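Local coordinates for ketosynthase (Streptomyces sp. MSC090213JE08, PDB 6KXD), which probably catalyses the decarboxylative condensation of malonyl-ACP with an ACP-bound acyl chain, extending polyketide chains as a beta-ketoacyl synthase, at residues P272-L285 with A307-Y320. Residues are numbered along the deposited sequence; the frame is centred on the assembly and turned at random.
Sequences PNRDGIARGIRLAL and ANDKTESAAIVDVY
Arg274 and Asp318 join the two helices with a side-on salt bridge: NE gives its hydrogen to OD2 at 2.8 Å, and NH2 reaches the syn lone pair of OD1 at 2.7 Å, both bonds nearly straight. With CG anti to the backbone N (chi1 171°) and the chain extended to NE, Arg274 runs over Ala314 to the carboxylate. An alanine in place of Asp318 would probably leave the guanidinium without its charge partner and free to swing into solvent. At the start of helix 274-285, Asn273 OD1 caps Gly276 N at 2.9 Å. Thr311 OG1 donates to Ala307 O, which also takes Thr311 N, while the Thr311 methyl CG2 packs against Arg274 N and CA. Buried Asn308 ND2 serves Asp309 OD1 and Glu312 OE2; OE2 also accepts from Gly302 N, and OE1 from His301 N and Asn391 ND2. The backbones come closest at Ala278 and Ala315, CA to CA 4.8 Å; farther along, Val319 fits as a knob among Ala278, Ile281, Arg282 and Leu285. Tyr320 OH, beside Leu285 CD2, is hydrogen-bonded to Gln389 OE1. Crossing at -47°, the helices pack on the C-terminal half of the thiolase fold, Ile277 and Ile281 against strands 387-394 and 398-405, Ile316 and Tyr320 against strand 297-299.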
ATOM      1  N   PRO A 272     -12.580  11.037 -10.022  1.00 44.05           N
ATOM      2  CA  PRO A 272     -11.474  11.943  -9.758  1.00 43.92           C
ATOM      3  C   PRO A 272     -12.075  13.271  -9.301  1.00 40.79           C
ATOM      4  O   PRO A 272     -13.272  13.506  -9.513  1.00 43.35           O
ATOM      5  CB  PRO A 272     -10.782  12.087 -11.116  1.00 49.02           C
ATOM      6  CG  PRO A 272     -11.919  11.931 -12.080  1.00 49.78           C
ATOM      7  CD  PRO A 272     -12.855  10.907 -11.465  1.00 49.30           C
ATOM      8  N   ASN A 273     -11.239  14.085  -8.698  1.00 41.16           N
ATOM      9  CA  ASN A 273     -11.666  15.330  -8.119  1.00 42.62           C
ATOM     10  C   ASN A 273     -10.700  16.409  -8.561  1.00 38.84           C
ATOM     11  O   ASN A 273      -9.501  16.324  -8.361  1.00 40.17           O
ATOM     12  CB  ASN A 273     -11.697  15.234  -6.603  1.00 44.14           C
ATOM     13  CG  ASN A 273     -12.309  16.463  -5.965  1.00 40.95           C
ATOM     14  OD1 ASN A 273     -11.607  17.448  -5.722  1.00 43.87           O
ATOM     15  ND2 ASN A 273     -13.592  16.382  -5.689  1.00 44.28           N
ATOM     16  N   ARG A 274     -11.234  17.463  -9.184  1.00 41.13           N
ATOM     17  CA  ARG A 274     -10.396  18.484  -9.725  1.00 38.67           C
ATOM     18  C   ARG A 274      -9.533  19.157  -8.631  1.00 38.96           C
ATOM     19  O   ARG A 274      -8.339  19.394  -8.786  1.00 39.91           O
ATOM     20  CB  ARG A 274     -11.346  19.473 -10.420  1.00 46.75           C
ATOM     21  CG  ARG A 274     -10.710  20.762 -10.901  1.00 57.76           C
ATOM     22  CD  ARG A 274     -11.864  21.585 -11.442  1.00 59.99           C
ATOM     23  NE  ARG A 274     -11.457  22.942 -11.702  1.00 69.16           N
ATOM     24  CZ  ARG A 274     -12.204  23.831 -12.348  1.00 74.44           C
ATOM     25  NH1 ARG A 274     -13.434  23.515 -12.726  1.00 71.54           N
ATOM     26  NH2 ARG A 274     -11.705  25.019 -12.625  1.00 67.99           N
ATOM     27  N   ASP A 275     -10.200  19.584  -7.544  1.00 41.78           N
ATOM     28  CA  ASP A 275      -9.542  20.309  -6.421  1.00 48.75           C
ATOM     29  C   ASP A 275      -8.463  19.413  -5.797  1.00 44.75           C
ATOM     30  O   ASP A 275      -7.344  19.871  -5.484  1.00 43.21           O
ATOM     31  CB  ASP A 275     -10.583  20.758  -5.380  1.00 49.99           C
ATOM     32  CG  ASP A 275     -11.471  21.909  -5.852  1.00 68.13           C
ATOM     33  OD1 ASP A 275     -11.303  22.369  -7.026  1.00 68.69           O
ATOM     34  OD2 ASP A 275     -12.311  22.362  -5.041  1.00 74.36           O
ATOM     35  N   GLY A 276      -8.813  18.129  -5.643  1.00 44.24           N
ATOM     36  CA  GLY A 276      -7.911  17.145  -5.074  1.00 42.66           C
ATOM     37  C   GLY A 276      -6.656  16.968  -5.914  1.00 37.23           C
ATOM     38  O   GLY A 276      -5.517  17.022  -5.426  1.00 39.08           O
ATOM     39  N   ILE A 277      -6.829  16.796  -7.224  1.00 40.24           N
ATOM     40  CA  ILE A 277      -5.655  16.701  -8.111  1.00 42.12           C
ATOM     41  C   ILE A 277      -4.839  18.002  -8.035  1.00 41.23           C
ATOM     42  O   ILE A 277      -3.622  17.984  -7.952  1.00 39.49           O
ATOM     43  CB  ILE A 277      -6.062  16.370  -9.551  1.00 42.33           C
ATOM     44  CG1 ILE A 277      -6.857  15.063  -9.624  1.00 47.39           C
ATOM     45  CG2 ILE A 277      -4.829  16.336 -10.453  1.00 46.89           C
ATOM     46  CD1 ILE A 277      -7.375  14.748 -10.982  1.00 46.45           C
ATOM     47  N   ALA A 278      -5.518  19.152  -8.106  1.00 40.70           N
ATOM     48  CA  ALA A 278      -4.824  20.424  -8.108  1.00 43.60           C
ATOM     49  C   ALA A 278      -4.005  20.583  -6.815  1.00 42.79           C
ATOM     50  O   ALA A 278      -2.861  20.992  -6.837  1.00 42.00           O
ATOM     51  CB  ALA A 278      -5.827  21.555  -8.309  1.00 44.79           C
ATOM     52  N   ARG A 279      -4.585  20.200  -5.677  1.00 41.53           N
ATOM     53  CA  ARG A 279      -3.874  20.286  -4.393  1.00 46.00           C
ATOM     54  C   ARG A 279      -2.598  19.444  -4.434  1.00 40.99           C
ATOM     55  O   ARG A 279      -1.599  19.830  -3.943  1.00 40.05           O
ATOM     56  CB  ARG A 279      -4.792  19.846  -3.251  1.00 49.73           C
ATOM     57  CG  ARG A 279      -5.531  20.994  -2.581  1.00 61.03           C
ATOM     58  CD  ARG A 279      -6.220  20.594  -1.273  1.00 67.18           C
ATOM     59  NE  ARG A 279      -5.641  19.418  -0.614  1.00 75.77           N
ATOM     60  CZ  ARG A 279      -4.581  19.427   0.201  1.00 66.78           C
ATOM     61  NH1 ARG A 279      -3.993  20.559   0.565  1.00 59.42           N
ATOM     62  NH2 ARG A 279      -4.108  18.276   0.640  1.00 75.70           N
ATOM     63  N   GLY A 280      -2.710  18.229  -4.951  1.00 43.12           N
ATOM     64  CA  GLY A 280      -1.572  17.334  -5.078  1.00 39.05           C
ATOM     65  C   GLY A 280      -0.464  17.933  -5.919  1.00 43.97           C
ATOM     66  O   GLY A 280       0.698  17.913  -5.543  1.00 42.61           O
ATOM     67  N   ILE A 281      -0.848  18.517  -7.052  1.00 42.22           N
ATOM     68  CA  ILE A 281       0.144  19.161  -7.927  1.00 45.63           C
ATOM     69  C   ILE A 281       0.824  20.282  -7.134  1.00 44.52           C
ATOM     70  O   ILE A 281       2.038  20.348  -7.096  1.00 45.37           O
ATOM     71  CB  ILE A 281      -0.498  19.638  -9.245  1.00 44.53           C
ATOM     72  CG1 ILE A 281      -1.045  18.464 -10.046  1.00 46.38           C
ATOM     73  CG2 ILE A 281       0.496  20.446 -10.069  1.00 48.28           C
ATOM     74  CD1 ILE A 281      -1.878  18.858 -11.248  1.00 43.47           C
ATOM     75  N   ARG A 282       0.029  21.129  -6.465  1.00 48.59           N
ATOM     76  CA  ARG A 282       0.605  22.274  -5.787  1.00 48.36           C
ATOM     77  C   ARG A 282       1.532  21.810  -4.669  1.00 50.00           C
ATOM     78  O   ARG A 282       2.559  22.408  -4.443  1.00 47.93           O
ATOM     79  CB  ARG A 282      -0.456  23.216  -5.212  1.00 49.47           C
ATOM     80  CG  ARG A 282      -1.318  23.900  -6.256  1.00 51.55           C
ATOM     81  CD  ARG A 282      -2.295  24.885  -5.628  1.00 51.45           C
ATOM     82  NE  ARG A 282      -3.344  25.290  -6.557  1.00 57.24           N
ATOM     83  CZ  ARG A 282      -3.242  26.301  -7.400  1.00 67.04           C
ATOM     84  NH1 ARG A 282      -2.095  26.947  -7.529  1.00 80.61           N
ATOM     85  NH2 ARG A 282      -4.298  26.680  -8.096  1.00 59.05           N
ATOM     86  N   LEU A 283       1.145  20.748  -3.952  1.00 48.82           N
ATOM     87  CA  LEU A 283       1.977  20.218  -2.857  1.00 48.01           C
ATOM     88  C   LEU A 283       3.321  19.711  -3.383  1.00 44.42           C
ATOM     89  O   LEU A 283       4.393  19.940  -2.779  1.00 43.97           O
ATOM     90  CB  LEU A 283       1.195  19.113  -2.151  1.00 44.19           C
ATOM     91  CG  LEU A 283       0.123  19.611  -1.187  1.00 49.43           C
ATOM     92  CD1 LEU A 283      -0.825  18.481  -0.800  1.00 50.00           C
ATOM     93  CD2 LEU A 283       0.759  20.233   0.049  1.00 53.46           C
ATOM     94  N   ALA A 284       3.264  19.053  -4.535  1.00 42.06           N
ATOM     95  CA  ALA A 284       4.400  18.508  -5.169  1.00 44.08           C
ATOM     96  C   ALA A 284       5.361  19.620  -5.611  1.00 46.35           C
ATOM     97  O   ALA A 284       6.589  19.543  -5.403  1.00 48.89           O
ATOM     98  CB  ALA A 284       3.955  17.665  -6.338  1.00 42.45           C
ATOM     99  N   LEU A 285       4.798  20.673  -6.209  1.00 46.82           N
ATOM    100  CA  LEU A 285       5.648  21.787  -6.640  1.00 50.13           C
ATOM    101  C   LEU A 285       6.305  22.430  -5.410  1.00 50.05           C
ATOM    102  O   LEU A 285       7.474  22.732  -5.424  1.00 52.67           O
ATOM    103  CB  LEU A 285       4.803  22.768  -7.453  1.00 49.77           C
ATOM    104  CG  LEU A 285       4.140  22.217  -8.713  1.00 47.94           C
ATOM    105  CD1 LEU A 285       3.219  23.253  -9.327  1.00 52.95           C
ATOM    106  CD2 LEU A 285       5.142  21.732  -9.734  1.00 50.39           C
ATOM    107  N   ALA A 307     -14.431  10.978 -17.687  1.00 54.51           N
ATOM    108  CA  ALA A 307     -14.293  11.731 -16.429  1.00 55.32           C
ATOM    109  C   ALA A 307     -12.831  12.106 -16.176  1.00 50.72           C
ATOM    110  O   ALA A 307     -12.534  13.288 -15.920  1.00 53.08           O
ATOM    111  CB  ALA A 307     -14.874  10.950 -15.267  1.00 54.39           C
ATOM    112  N   ASN A 308     -11.905  11.136 -16.275  1.00 47.07           N
ATOM    113  CA  ASN A 308     -10.598  11.385 -15.758  1.00 47.41           C
ATOM    114  C   ASN A 308      -9.981  12.555 -16.508  1.00 50.79           C
ATOM    115  O   ASN A 308      -9.433  13.454 -15.899  1.00 48.32           O
ATOM    116  CB  ASN A 308      -9.582  10.242 -15.863  1.00 48.78           C
ATOM    117  CG  ASN A 308      -8.205  10.726 -15.450  1.00 56.73           C
ATOM    118  OD1 ASN A 308      -7.973  10.974 -14.263  1.00 60.59           O
ATOM    119  ND2 ASN A 308      -7.309  10.961 -16.406  1.00 54.03           N
ATOM    120  N   ASP A 309     -10.039  12.495 -17.847  1.00 48.73           N
ATOM    121  CA  ASP A 309      -9.207  13.334 -18.659  1.00 50.62           C
ATOM    122  C   ASP A 309      -9.736  14.773 -18.527  1.00 41.95           C
ATOM    123  O   ASP A 309      -8.959  15.695 -18.396  1.00 42.95           O
ATOM    124  CB  ASP A 309      -9.087  12.747 -20.078  1.00 53.34           C
ATOM    125  CG  ASP A 309      -8.397  11.383 -20.174  1.00 54.49           C
ATOM    126  OD1 ASP A 309      -7.815  10.914 -19.177  1.00 48.96           O
ATOM    127  OD2 ASP A 309      -8.429  10.794 -21.252  1.00 51.71           O
ATOM    128  N   LYS A 310     -11.053  14.948 -18.448  1.00 50.70           N
ATOM    129  CA  LYS A 310     -11.595  16.320 -18.373  1.00 49.28           C
ATOM    130  C   LYS A 310     -11.300  16.885 -16.980  1.00 48.34           C
ATOM    131  O   LYS A 310     -10.851  18.023 -16.834  1.00 42.80           O
ATOM    132  CB  LYS A 310     -13.063  16.393 -18.793  1.00 58.63           C
ATOM    133  CG  LYS A 310     -14.047  15.577 -17.973  1.00 69.70           C
ATOM    134  CD  LYS A 310     -15.505  16.031 -18.095  1.00 73.26           C
ATOM    135  CE  LYS A 310     -16.361  15.516 -16.949  1.00 78.62           C
ATOM    136  NZ  LYS A 310     -17.808  15.556 -17.271  1.00 83.36           N
ATOM    137  N   THR A 311     -11.408  16.043 -15.948  1.00 48.21           N
ATOM    138  CA  THR A 311     -11.072  16.511 -14.558  1.00 49.49           C
ATOM    139  C   THR A 311      -9.580  16.835 -14.400  1.00 43.12           C
ATOM    140  O   THR A 311      -9.148  17.860 -13.845  1.00 44.34           O
ATOM    141  CB  THR A 311     -11.542  15.478 -13.535  1.00 41.75           C
ATOM    142  OG1 THR A 311     -12.904  15.226 -13.814  1.00 46.33           O
ATOM    143  CG2 THR A 311     -11.393  15.974 -12.119  1.00 45.08           C
ATOM    144  N   GLU A 312      -8.721  15.925 -14.853  1.00 42.59           N
ATOM    145  CA  GLU A 312      -7.334  16.144 -14.677  1.00 44.67           C
ATOM    146  C   GLU A 312      -6.856  17.397 -15.438  1.00 45.44           C
ATOM    147  O   GLU A 312      -6.048  18.157 -14.968  1.00 42.87           O
ATOM    148  CB  GLU A 312      -6.589  14.924 -15.175  1.00 43.31           C
ATOM    149  CG  GLU A 312      -5.144  15.048 -14.870  1.00 43.28           C
ATOM    150  CD  GLU A 312      -4.302  13.818 -15.133  1.00 47.66           C
ATOM    151  OE1 GLU A 312      -3.164  13.819 -14.649  1.00 46.41           O
ATOM    152  OE2 GLU A 312      -4.781  12.899 -15.817  1.00 45.89           O
ATOM    153  N   SER A 313      -7.368  17.570 -16.662  1.00 49.35           N
ATOM    154  CA  SER A 313      -7.075  18.728 -17.450  1.00 49.06           C
ATOM    155  C   SER A 313      -7.460  20.002 -16.675  1.00 43.44           C
ATOM    156  O   SER A 313      -6.704  20.947 -16.618  1.00 47.73           O
ATOM    157  CB  SER A 313      -7.818  18.663 -18.758  1.00 52.24           C
ATOM    158  OG  SER A 313      -7.542  19.826 -19.482  1.00 52.91           O
ATOM    159  N   ALA A 314      -8.664  19.981 -16.113  1.00 45.85           N
ATOM    160  CA  ALA A 314      -9.192  21.122 -15.382  1.00 47.89           C
ATOM    161  C   ALA A 314      -8.259  21.445 -14.212  1.00 50.46           C
ATOM    162  O   ALA A 314      -8.030  22.589 -13.919  1.00 44.94           O
ATOM    163  CB  ALA A 314     -10.600  20.842 -14.918  1.00 49.09           C
ATOM    164  N   ALA A 315      -7.716  20.405 -13.544  1.00 45.25           N
ATOM    165  CA  ALA A 315      -6.894  20.618 -12.384  1.00 46.26           C
ATOM    166  C   ALA A 315      -5.569  21.236 -12.799  1.00 45.13           C
ATOM    167  O   ALA A 315      -4.997  22.097 -12.095  1.00 47.39           O
ATOM    168  CB  ALA A 315      -6.691  19.301 -11.659  1.00 46.44           C
ATOM    169  N   ILE A 316      -5.037  20.716 -13.910  1.00 46.41           N
ATOM    170  CA  ILE A 316      -3.792  21.185 -14.466  1.00 46.18           C
ATOM    171  C   ILE A 316      -3.944  22.684 -14.816  1.00 47.33           C
ATOM    172  O   ILE A 316      -3.099  23.498 -14.458  1.00 47.23           O
ATOM    173  CB  ILE A 316      -3.354  20.321 -15.671  1.00 49.13           C
ATOM    174  CG1 ILE A 316      -2.856  18.952 -15.192  1.00 49.29           C
ATOM    175  CG2 ILE A 316      -2.274  21.031 -16.484  1.00 48.01           C
ATOM    176  CD1 ILE A 316      -2.741  17.903 -16.280  1.00 48.44           C
ATOM    177  N   VAL A 317      -5.044  23.019 -15.478  1.00 52.77           N
ATOM    178  CA  VAL A 317      -5.299  24.396 -15.899  1.00 55.45           C
ATOM    179  C   VAL A 317      -5.520  25.275 -14.656  1.00 59.45           C
ATOM    180  O   VAL A 317      -5.066  26.421 -14.619  1.00 61.97           O
ATOM    181  CB  VAL A 317      -6.471  24.460 -16.898  1.00 60.39           C
ATOM    182  CG1 VAL A 317      -6.898  25.901 -17.169  1.00 65.20           C
ATOM    183  CG2 VAL A 317      -6.152  23.745 -18.199  1.00 63.18           C
ATOM    184  N   ASP A 318      -6.176  24.743 -13.611  1.00 56.03           N
ATOM    185  CA  ASP A 318      -6.290  25.477 -12.356  1.00 58.49           C
ATOM    186  C   ASP A 318      -4.917  25.874 -11.830  1.00 57.45           C
ATOM    187  O   ASP A 318      -4.744  26.995 -11.371  1.00 52.24           O
ATOM    188  CB  ASP A 318      -6.952  24.690 -11.230  1.00 65.11           C
ATOM    189  CG  ASP A 318      -8.456  24.626 -11.322  1.00 72.94           C
ATOM    190  OD1 ASP A 318      -9.025  25.351 -12.166  1.00 70.84           O
ATOM    191  OD2 ASP A 318      -9.040  23.838 -10.545  1.00 74.50           O
ATOM    192  N   VAL A 319      -3.958  24.940 -11.847  1.00 48.05           N
ATOM    193  CA  VAL A 319      -2.729  25.162 -11.202  1.00 48.98           C
ATOM    194  C   VAL A 319      -1.813  26.038 -12.067  1.00 52.03           C
ATOM    195  O   VAL A 319      -1.035  26.820 -11.552  1.00 55.49           O
ATOM    196  CB  VAL A 319      -2.036  23.829 -10.863  1.00 52.82           C
ATOM    197  CG1 VAL A 319      -0.583  24.050 -10.505  1.00 56.22           C
ATOM    198  CG2 VAL A 319      -2.791  23.098  -9.759  1.00 55.51           C
ATOM    199  N   TYR A 320      -1.839  25.820 -13.372  1.00 49.63           N
ATOM    200  CA  TYR A 320      -0.831  26.381 -14.248  1.00 61.35           C
ATOM    201  C   TYR A 320      -1.342  27.638 -14.944  1.00 56.56           C
ATOM    202  O   TYR A 320      -0.572  28.281 -15.617  1.00 62.80           O
ATOM    203  CB  TYR A 320      -0.385  25.357 -15.293  1.00 55.41           C
ATOM    204  CG  TYR A 320       0.568  24.338 -14.729  1.00 59.32           C
ATOM    205  CD1 TYR A 320       1.935  24.567 -14.751  1.00 62.35           C
ATOM    206  CD2 TYR A 320       0.112  23.177 -14.122  1.00 61.90           C
ATOM    207  CE1 TYR A 320       2.826  23.659 -14.209  1.00 66.05           C
ATOM    208  CE2 TYR A 320       0.992  22.255 -13.588  1.00 54.02           C
ATOM    209  CZ  TYR A 320       2.351  22.497 -13.626  1.00 57.00           C
ATOM    210  OH  TYR A 320       3.252  21.615 -13.112  1.00 60.52           O
TER